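Local structure of cytosolic phospholipase A2 delta (Homo sapiens, 5IZ5) at residues 716-721 with 733-738; 190-195 with 222-227; 107-112 with 134-139. The protein hydrolyses the sn-2 ester of glycerophospholipids in a calcium-dependent manner, with a preference for linoleic acid, releasing a fatty acid and a lysophospholipid. The protein carries 3 engineered substitutions. All coordinates share one frame; numbering follows the deposited sequence.

Contact 1 (716-721 with 733-738); sequences ECHLFS and HFPLVN
The F734 ring receives C717 and E716 obliquely, meeting them neither squarely over its face nor at its edge. C717 SG lies 4.4 Å from the centroid of the F734 ring and 30° off its normal, a sulfur-aromatic contact. SG is anti to the C717 backbone N (chi1 -176°), which carries it to CE1 and CZ; off the same face of the ring, E716 O lies 3.3 Å from F734 CD1. Beyond the segments, F676 packs against F734 with the ring planes well inclined.

The two rings of 716-721 are met at their edges. P735 CD lies at the rim of the H718 ring, 4.1 Å from CD2, the two side chains crossing at about a right angle, while F684 adds an edge-to-face partner to the imidazole and R715 N is hydrogen-bonded to NE2. F720 CE2 comes within 4.0 Å of H733 CB near the plane of the phenyl. The H733 imidazole is engaged elsewhere, ND1 with S675 OG and NE2 with P683 O, so both of its nitrogens are satisfied.

Two backbone bonds hold this packing in place: H718 N to H733 O at 2.9 Å, and H733 N to H718 O at 2.8 Å. Further along, a water donates to both E716 O and P735 O, bridging the two segments beyond the paired residues. The result is an antiparallel hydrogen-bonded pair in a beta hairpin, whose second strand, 730-734, also runs parallel to 672-676 and so joins 718-720 to the mixed sheet of the phospholipase catalytic domain.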
loop_
_atom_site.group_PDB
_atom_site.type_symbol
_atom_site.label_atom_id
_atom_site.label_comp_id
_atom_site.label_asym_id
_atom_site.label_seq_id
_atom_site.Cartn_x
_atom_site.Cartn_y
_atom_site.Cartn_z
ATOM N N GLU B 716 -16.127 -17.348 24.943
ATOM C CA GLU B 716 -14.983 -16.450 25.058
ATOM C C GLU B 716 -13.793 -16.860 24.182
ATOM O O GLU B 716 -13.004 -16.010 23.765
ATOM C CB GLU B 716 -14.517 -16.367 26.510
ATOM C CG GLU B 716 -15.436 -15.595 27.449
ATOM C CD GLU B 716 -16.505 -16.454 28.107
ATOM O OE1 GLU B 716 -16.796 -17.554 27.603
ATOM O OE2 GLU B 716 -17.069 -16.018 29.128
ATOM N N CYS B 717 -13.671 -18.151 23.896
ATOM C CA CYS B 717 -12.520 -18.664 23.177
ATOM C C CYS B 717 -12.870 -19.887 22.349
ATOM O O CYS B 717 -13.461 -20.834 22.860
ATOM C CB CYS B 717 -11.438 -19.026 24.184
ATOM S SG CYS B 717 -9.897 -19.572 23.431
ATOM N N HIS B 718 -12.505 -19.861 21.071
ATOM C CA HIS B 718 -12.693 -21.000 20.179
ATOM C C HIS B 718 -11.381 -21.419 19.553
ATOM O O HIS B 718 -10.644 -20.583 19.030
ATOM C CB HIS B 718 -13.643 -20.638 19.049
ATOM C CG HIS B 718 -15.039 -20.363 19.498
ATOM N ND1 HIS B 718 -16.075 -21.253 19.304
ATOM C CD2 HIS B 718 -15.573 -19.294 20.130
ATOM C CE1 HIS B 718 -17.188 -20.738 19.796
ATOM N NE2 HIS B 718 -16.909 -19.551 20.302
ATOM N N LEU B 719 -11.119 -22.722 19.576
ATOM C CA LEU B 719 -9.906 -23.287 19.004
ATOM C C LEU B 719 -10.159 -23.777 17.589
ATOM O O LEU B 719 -11.087 -24.552 17.353
ATOM C CB LEU B 719 -9.417 -24.458 19.865
ATOM C CG LEU B 719 -8.224 -25.259 19.336
ATOM C CD1 LEU B 719 -6.954 -24.429 19.375
ATOM C CD2 LEU B 719 -8.048 -26.529 20.150
ATOM N N PHE B 720 -9.336 -23.319 16.650
ATOM C CA PHE B 720 -9.358 -23.833 15.289
ATOM C C PHE B 720 -7.973 -24.326 14.955
ATOM O O PHE B 720 -7.033 -23.538 14.872
ATOM C CB PHE B 720 -9.814 -22.759 14.312
ATOM C CG PHE B 720 -11.227 -22.307 14.551
ATOM C CD1 PHE B 720 -12.296 -23.122 14.196
ATOM C CD2 PHE B 720 -11.493 -21.084 15.154
ATOM C CE1 PHE B 720 -13.600 -22.712 14.418
ATOM C CE2 PHE B 720 -12.793 -20.669 15.382
ATOM C CZ PHE B 720 -13.850 -21.486 15.016
ATOM N N SER B 721 -7.859 -25.636 14.775
ATOM C CA SER B 721 -6.577 -26.280 14.609
ATOM C C SER B 721 -6.724 -27.614 13.884
ATOM O O SER B 721 -7.664 -28.374 14.128
ATOM C CB SER B 721 -5.926 -26.473 15.981
ATOM O OG SER B 721 -5.511 -27.800 16.202
ATOM N N HIS B 733 -9.421 -18.100 18.806
ATOM C CA HIS B 733 -10.252 -16.998 18.365
ATOM C C HIS B 733 -11.112 -16.460 19.507
ATOM O O HIS B 733 -11.819 -17.223 20.177
ATOM C CB HIS B 733 -11.142 -17.481 17.232
ATOM C CG HIS B 733 -11.952 -16.398 16.599
ATOM N ND1 HIS B 733 -11.393 -15.406 15.823
ATOM C CD2 HIS B 733 -13.285 -16.163 16.612
ATOM C CE1 HIS B 733 -12.348 -14.603 15.389
ATOM N NE2 HIS B 733 -13.504 -15.038 15.855
ATOM N N PHE B 734 -11.054 -15.145 19.707
ATOM C CA PHE B 734 -11.753 -14.474 20.794
ATOM C C PHE B 734 -12.790 -13.504 20.236
ATOM O O PHE B 734 -12.475 -12.347 19.951
ATOM C CB PHE B 734 -10.763 -13.707 21.668
ATOM C CG PHE B 734 -9.709 -14.575 22.289
ATOM C CD1 PHE B 734 -9.824 -14.994 23.612
ATOM C CD2 PHE B 734 -8.610 -14.989 21.546
ATOM C CE1 PHE B 734 -8.854 -15.801 24.182
ATOM C CE2 PHE B 734 -7.640 -15.796 22.109
ATOM C CZ PHE B 734 -7.763 -16.204 23.428
ATOM N N PRO B 735 -14.040 -13.967 20.083
ATOM C CA PRO B 735 -15.067 -13.058 19.593
ATOM C C PRO B 735 -15.480 -12.043 20.644
ATOM O O PRO B 735 -15.290 -12.264 21.845
ATOM C CB PRO B 735 -16.229 -13.993 19.255
ATOM C CG PRO B 735 -16.045 -15.172 20.134
ATOM C CD PRO B 735 -14.565 -15.323 20.334
ATOM N N LEU B 736 -16.035 -10.926 20.193
ATOM C CA LEU B 736 -16.514 -9.913 21.118
ATOM C C LEU B 736 -17.894 -10.324 21.619
ATOM O O LEU B 736 -18.902 -10.108 20.948
ATOM C CB LEU B 736 -16.553 -8.540 20.453
ATOM C CG LEU B 736 -16.949 -7.370 21.359
ATOM C CD1 LEU B 736 -16.063 -7.266 22.594
ATOM C CD2 LEU B 736 -16.887 -6.084 20.556
ATOM N N VAL B 737 -17.925 -10.940 22.795
ATOM C CA VAL B 737 -19.159 -11.486 23.344
ATOM C C VAL B 737 -19.169 -11.334 24.862
ATOM O O VAL B 737 -18.139 -11.480 25.513
ATOM C CB VAL B 737 -19.334 -12.968 22.932
ATOM C CG1 VAL B 737 -18.275 -13.860 23.576
ATOM C CG2 VAL B 737 -20.735 -13.461 23.266
ATOM N N ASN B 738 -20.337 -11.022 25.413
ATOM C CA ASN B 738 -20.533 -10.987 26.853
ATOM C C ASN B 738 -21.219 -12.279 27.264
ATOM O O ASN B 738 -22.447 -12.375 27.224
ATOM C CB ASN B 738 -21.391 -9.776 27.243
ATOM C CG ASN B 738 -21.488 -9.579 28.750
ATOM O OD1 ASN B 738 -20.736 -10.176 29.521
ATOM N ND2 ASN B 738 -22.412 -8.726 29.175
HETATM O O HOH W 1 -13.458 -13.293 23.666
#

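Contact 2 (190-195 with 222-227); sequences ELVLKG and ELSGRL
E190 pairs with R226, but unequally. E190 N reaches R226 O at 2.9 Å in a nearly straight bond, whereas the return bond, R226 N to E190 O, is 3.2 Å long and bent to 145° at the hydrogen. Their side chains share one face without forming a salt bridge: E190 OE2 stays 4.5 Å from R226 NE, near the guanidinium plane. R228 lies close by, with a weak ion pair to E190 and a like-charged approach to R226.

L191 turns to the opposite face, where CD2 lies over G225 CA at 4.1 Å; a beta carbon on G225 would probably press against that methyl. V192 and S224 exchange two sound backbone bonds, and V192 CB packs against S224 OG at 3.4 Å, the hydroxyl sitting between its backbone N and carbonyl carbon (chi1 70°).

L193 CB, on the leucine face, meets L223 CD1 at 4.2 Å, and L193 CD1 lies 3.3 Å from E222 O. At K194 the direct ladder gives way to a water that accepts from K194 N and donates to E222 O.

The two faces thus differ in chemistry. L191 and L193 pack on F211, F213 and Y215 of the facing sheet, as expected in a C2-like sandwich, whereas the other face mixes V192 and S224 with E190 and R226, whose separated charges, near R228, probably add little net attraction to a pairing carried by the backbone.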
loop_
_atom_site.group_PDB
_atom_site.type_symbol
_atom_site.label_atom_id
_atom_site.label_comp_id
_atom_site.label_asym_id
_atom_site.label_seq_id
_atom_site.Cartn_x
_atom_site.Cartn_y
_atom_site.Cartn_z
ATOM N N GLU B 190 15.575 25.033 -22.203
ATOM C CA GLU B 190 14.754 23.816 -22.186
ATOM C C GLU B 190 15.604 22.600 -22.548
ATOM O O GLU B 190 16.157 22.538 -23.650
ATOM C CB GLU B 190 13.573 23.928 -23.151
ATOM C CG GLU B 190 12.831 22.611 -23.369
ATOM C CD GLU B 190 11.625 22.740 -24.275
ATOM O OE1 GLU B 190 10.555 23.159 -23.792
ATOM O OE2 GLU B 190 11.743 22.403 -25.470
ATOM N N LEU B 191 15.686 21.644 -21.618
ATOM C CA LEU B 191 16.397 20.381 -21.820
ATOM C C LEU B 191 15.403 19.230 -21.894
ATOM O O LEU B 191 14.548 19.081 -21.016
ATOM C CB LEU B 191 17.366 20.121 -20.671
ATOM C CG LEU B 191 18.444 21.171 -20.427
ATOM C CD1 LEU B 191 19.162 20.886 -19.120
ATOM C CD2 LEU B 191 19.432 21.214 -21.584
ATOM N N VAL B 192 15.514 18.419 -22.940
ATOM C CA VAL B 192 14.615 17.292 -23.140
ATOM C C VAL B 192 15.421 16.021 -23.326
ATOM O O VAL B 192 16.358 15.987 -24.129
ATOM C CB VAL B 192 13.723 17.489 -24.380
ATOM C CG1 VAL B 192 12.690 16.376 -24.483
ATOM C CG2 VAL B 192 13.030 18.843 -24.332
ATOM N N LEU B 193 15.044 14.980 -22.584
ATOM C CA LEU B 193 15.655 13.667 -22.709
ATOM C C LEU B 193 14.540 12.633 -22.694
ATOM O O LEU B 193 14.132 12.151 -21.628
ATOM C CB LEU B 193 16.671 13.449 -21.581
ATOM C CG LEU B 193 17.430 12.121 -21.427
ATOM C CD1 LEU B 193 17.501 11.288 -22.693
ATOM C CD2 LEU B 193 18.824 12.361 -20.861
ATOM N N LYS B 194 14.044 12.309 -23.887
ATOM C CA LYS B 194 12.935 11.374 -24.038
ATOM C C LYS B 194 13.278 10.010 -23.451
ATOM O O LYS B 194 14.320 9.443 -23.759
ATOM C CB LYS B 194 12.563 11.173 -25.506
ATOM C CG LYS B 194 11.427 12.019 -26.041
ATOM C CD LYS B 194 10.907 11.354 -27.314
ATOM C CE LYS B 194 9.391 11.214 -27.317
ATOM N NZ LYS B 194 8.930 10.185 -28.290
ATOM N N GLY B 195 12.379 9.483 -22.629
ATOM C CA GLY B 195 12.583 8.200 -21.971
ATOM C C GLY B 195 13.145 8.311 -20.566
ATOM O O GLY B 195 13.175 7.323 -19.842
ATOM N N GLU B 222 18.290 10.732 -26.877
ATOM C CA GLU B 222 19.151 11.900 -27.025
ATOM C C GLU B 222 18.765 12.966 -26.029
ATOM O O GLU B 222 17.637 12.986 -25.551
ATOM C CB GLU B 222 19.009 12.470 -28.434
ATOM C CG GLU B 222 17.577 12.832 -28.803
ATOM C CD GLU B 222 17.439 13.275 -30.239
ATOM O OE1 GLU B 222 17.864 14.398 -30.535
ATOM O OE2 GLU B 222 16.904 12.510 -31.069
ATOM N N LEU B 223 19.709 13.849 -25.727
ATOM C CA LEU B 223 19.416 15.068 -24.998
ATOM C C LEU B 223 19.373 16.207 -26.002
ATOM O O LEU B 223 20.350 16.440 -26.722
ATOM C CB LEU B 223 20.491 15.372 -23.958
ATOM C CG LEU B 223 20.268 16.720 -23.248
ATOM C CD1 LEU B 223 19.424 16.548 -21.999
ATOM C CD2 LEU B 223 21.588 17.392 -22.912
ATOM N N SER B 224 18.255 16.924 -26.043
ATOM C CA SER B 224 18.154 18.133 -26.857
ATOM C C SER B 224 18.077 19.366 -25.966
ATOM O O SER B 224 17.438 19.340 -24.912
ATOM C CB SER B 224 16.947 18.066 -27.784
ATOM O OG SER B 224 15.742 18.156 -27.054
ATOM N N GLY B 225 18.740 20.437 -26.397
ATOM C CA GLY B 225 18.843 21.675 -25.629
ATOM C C GLY B 225 18.586 22.893 -26.497
ATOM O O GLY B 225 19.027 22.955 -27.648
ATOM N N ARG B 226 17.885 23.874 -25.940
ATOM C CA ARG B 226 17.606 25.106 -26.668
ATOM C C ARG B 226 17.254 26.254 -25.728
ATOM O O ARG B 226 16.817 26.039 -24.588
ATOM C CB ARG B 226 16.503 24.917 -27.712
ATOM C CG ARG B 226 15.160 24.477 -27.144
ATOM C CD ARG B 226 13.991 25.165 -27.831
ATOM N NE ARG B 226 13.549 24.435 -29.021
ATOM C CZ ARG B 226 13.686 24.837 -30.290
ATOM N NH1 ARG B 226 14.278 25.989 -30.611
ATOM N NH2 ARG B 226 13.219 24.059 -31.261
ATOM N N LEU B 227 17.454 27.468 -26.228
ATOM C CA LEU B 227 17.125 28.687 -25.498
ATOM C C LEU B 227 15.931 29.379 -26.138
ATOM O O LEU B 227 15.897 29.561 -27.353
ATOM C CB LEU B 227 18.325 29.635 -25.486
ATOM C CG LEU B 227 19.229 29.752 -24.252
ATOM C CD1 LEU B 227 18.868 28.820 -23.105
ATOM C CD2 LEU B 227 20.689 29.582 -24.645
HETATM O O HOH W 2 14.975 13.361 -26.303
#

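Contact 3 (107-112 with 134-139); sequences ICFKVL and GEEELD
F109 lays its ring against the side chains of E136 and L138 and the backbone at E136. CE1 lies 3.8 Å from E136 O, which sits at the ring edge near its plane, and CD1 meets E136 CB at 3.9 Å. On the other flank CE2 touches L138 CB at 3.8 Å, an oblique approach that also brings L138 CD1 close to the same ring carbon. CG of F109 is anti to the backbone N, and this chi1 of -168° directs it toward 134-139. The F109 and E136 side chains run alongside one another in opposing senses.

A second approach is of a different kind. C108 O lies 2.8 Å from E136 OE1, yet both are acceptors, so the closeness is not a hydrogen bond and the modelled position of the carboxylate is best treated as doubtful.

The segments belong to the two sheets of the N-terminal C2 beta-sandwich: 107-112 runs in the strand beside 91-98, while 137-139 starts the strand that pairs with 21-36 and 124-129. F109 bridges the two sheets, and replacing it with an alanine would probably open a gap beside L138 and E136 and deprive both of their packing partner across the sandwich.

F109 belongs to a classic beta bulge, in which C108 and F109 both face I96. F128 of strand 124-129 and Q130 in the loop after it also pack on F109, and L138 is held to F128 through the backbone. Further out, R36 makes salt bridges to E137 and D139, fastening the second segment to strand 21-36. In the other direction, the side chain of C108 comes within about 5 Å of that of D98, a predicted calcium ligand.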
loop_
_atom_site.group_PDB
_atom_site.type_symbol
_atom_site.label_atom_id
_atom_site.label_comp_id
_atom_site.label_asym_id
_atom_site.label_seq_id
_atom_site.Cartn_x
_atom_site.Cartn_y
_atom_site.Cartn_z
ATOM N N ILE B 107 -9.546 7.166 -30.969
ATOM C CA ILE B 107 -8.894 5.888 -31.207
ATOM C C ILE B 107 -9.850 4.989 -31.986
ATOM O O ILE B 107 -11.020 4.871 -31.628
ATOM C CB ILE B 107 -8.452 5.233 -29.875
ATOM C CG1 ILE B 107 -7.445 4.115 -30.136
ATOM C CG2 ILE B 107 -9.643 4.716 -29.069
ATOM C CD1 ILE B 107 -6.649 3.735 -28.910
ATOM N N CYS B 108 -9.370 4.394 -33.074
ATOM C CA CYS B 108 -10.185 3.445 -33.837
ATOM C C CYS B 108 -9.680 2.007 -33.763
ATOM O O CYS B 108 -10.338 1.104 -34.269
ATOM C CB CYS B 108 -10.330 3.885 -35.303
ATOM S SG CYS B 108 -8.856 4.570 -36.091
ATOM N N PHE B 109 -8.530 1.789 -33.124
ATOM C CA PHE B 109 -7.943 0.457 -33.030
ATOM C C PHE B 109 -6.885 0.417 -31.929
ATOM O O PHE B 109 -6.096 1.351 -31.792
ATOM C CB PHE B 109 -7.316 0.062 -34.367
ATOM C CG PHE B 109 -6.937 -1.388 -34.461
ATOM C CD1 PHE B 109 -7.817 -2.315 -35.005
ATOM C CD2 PHE B 109 -5.692 -1.826 -34.023
ATOM C CE1 PHE B 109 -7.469 -3.655 -35.103
ATOM C CE2 PHE B 109 -5.338 -3.161 -34.117
ATOM C CZ PHE B 109 -6.227 -4.077 -34.654
ATOM N N LYS B 110 -6.873 -0.667 -31.155
ATOM C CA LYS B 110 -5.896 -0.862 -30.091
ATOM C C LYS B 110 -5.685 -2.348 -29.849
ATOM O O LYS B 110 -6.647 -3.097 -29.669
ATOM C CB LYS B 110 -6.353 -0.187 -28.795
ATOM C CG LYS B 110 -5.430 -0.432 -27.607
ATOM C CD LYS B 110 -5.557 0.658 -26.552
ATOM C CE LYS B 110 -5.033 0.196 -25.202
ATOM N NZ LYS B 110 -4.793 1.333 -24.268
ATOM N N VAL B 111 -4.423 -2.763 -29.864
ATOM C CA VAL B 111 -4.044 -4.101 -29.436
ATOM C C VAL B 111 -2.841 -4.054 -28.494
ATOM O O VAL B 111 -1.963 -3.204 -28.641
ATOM C CB VAL B 111 -3.752 -5.023 -30.640
ATOM C CG1 VAL B 111 -2.535 -4.553 -31.423
ATOM C CG2 VAL B 111 -3.548 -6.458 -30.180
ATOM N N LEU B 112 -2.832 -4.954 -27.511
ATOM C CA LEU B 112 -1.685 -5.145 -26.626
ATOM C C LEU B 112 -1.082 -6.487 -26.971
ATOM O O LEU B 112 -1.798 -7.487 -27.044
ATOM C CB LEU B 112 -2.093 -5.125 -25.152
ATOM C CG LEU B 112 -2.229 -3.802 -24.427
ATOM C CD1 LEU B 112 -2.694 -2.710 -25.352
ATOM C CD2 LEU B 112 -3.163 -3.931 -23.231
ATOM N N GLY B 134 -15.309 -8.596 -35.098
ATOM C CA GLY B 134 -14.704 -7.320 -35.455
ATOM C C GLY B 134 -13.954 -7.442 -36.758
ATOM O O GLY B 134 -13.206 -8.400 -36.975
ATOM N N GLU B 135 -14.167 -6.456 -37.619
ATOM C CA GLU B 135 -13.768 -6.522 -39.006
ATOM C C GLU B 135 -12.469 -5.749 -39.232
ATOM O O GLU B 135 -11.847 -5.904 -40.264
ATOM C CB GLU B 135 -14.915 -5.984 -39.876
ATOM C CG GLU B 135 -16.230 -6.717 -39.651
ATOM C CD GLU B 135 -17.355 -6.257 -40.559
ATOM O OE1 GLU B 135 -17.486 -5.036 -40.786
ATOM O OE2 GLU B 135 -18.122 -7.121 -41.034
ATOM N N GLU B 136 -12.035 -4.967 -38.244
ATOM C CA GLU B 136 -10.847 -4.112 -38.380
ATOM C C GLU B 136 -9.581 -4.982 -38.257
ATOM O O GLU B 136 -9.522 -5.861 -37.402
ATOM C CB GLU B 136 -10.878 -2.990 -37.312
ATOM C CG GLU B 136 -12.265 -2.685 -36.734
ATOM C CD GLU B 136 -12.464 -1.260 -36.245
ATOM O OE1 GLU B 136 -11.511 -0.445 -36.311
ATOM O OE2 GLU B 136 -13.601 -0.956 -35.797
ATOM N N GLU B 137 -8.590 -4.771 -39.129
ATOM C CA GLU B 137 -7.348 -5.567 -39.099
ATOM C C GLU B 137 -6.093 -4.720 -39.271
ATOM O O GLU B 137 -6.101 -3.755 -40.031
ATOM C CB GLU B 137 -7.365 -6.643 -40.187
ATOM C CG GLU B 137 -8.485 -7.659 -40.031
ATOM C CD GLU B 137 -8.422 -8.791 -41.041
ATOM O OE1 GLU B 137 -7.532 -8.789 -41.923
ATOM O OE2 GLU B 137 -9.275 -9.696 -40.951
ATOM N N LEU B 138 -5.021 -5.108 -38.574
ATOM C CA LEU B 138 -3.718 -4.439 -38.656
ATOM C C LEU B 138 -2.626 -5.463 -38.987
ATOM O O LEU B 138 -2.429 -6.426 -38.242
ATOM C CB LEU B 138 -3.385 -3.768 -37.315
ATOM C CG LEU B 138 -2.416 -2.571 -37.239
ATOM C CD1 LEU B 138 -1.644 -2.595 -35.925
ATOM C CD2 LEU B 138 -1.437 -2.482 -38.399
ATOM N N ASP B 139 -1.916 -5.250 -40.094
ATOM C CA ASP B 139 -0.795 -6.119 -40.476
ATOM C C ASP B 139 0.534 -5.547 -40.009
ATOM O O ASP B 139 0.872 -4.404 -40.324
ATOM C CB ASP B 139 -0.740 -6.316 -41.992
ATOM C CG ASP B 139 -1.829 -7.233 -42.505
ATOM O OD1 ASP B 139 -2.560 -7.840 -41.687
ATOM O OD2 ASP B 139 -1.951 -7.343 -43.741
#

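In the fold
From the N terminus, contact 3 comes first: 107-112 returns to 134-139 after 21 residues that include strand 124-129, bringing the two sheets of the first C2 domain together. Contact 2 follows, closing a 26-residue excursion through strands 200-204 and 210-216 and pairing neighbouring strands within one sheet of the second, C2-like domain. Contact 1 is last, a hairpin of 11 intervening residues in the catalytic domain. The three loops are in series; none nests in or crosses another. Contacts 2 and 3 have centres 33 Å apart, whereas contact 1 lies 64 and 57 Å from them respectively, on the opposite side of the chain's centre from contact 2.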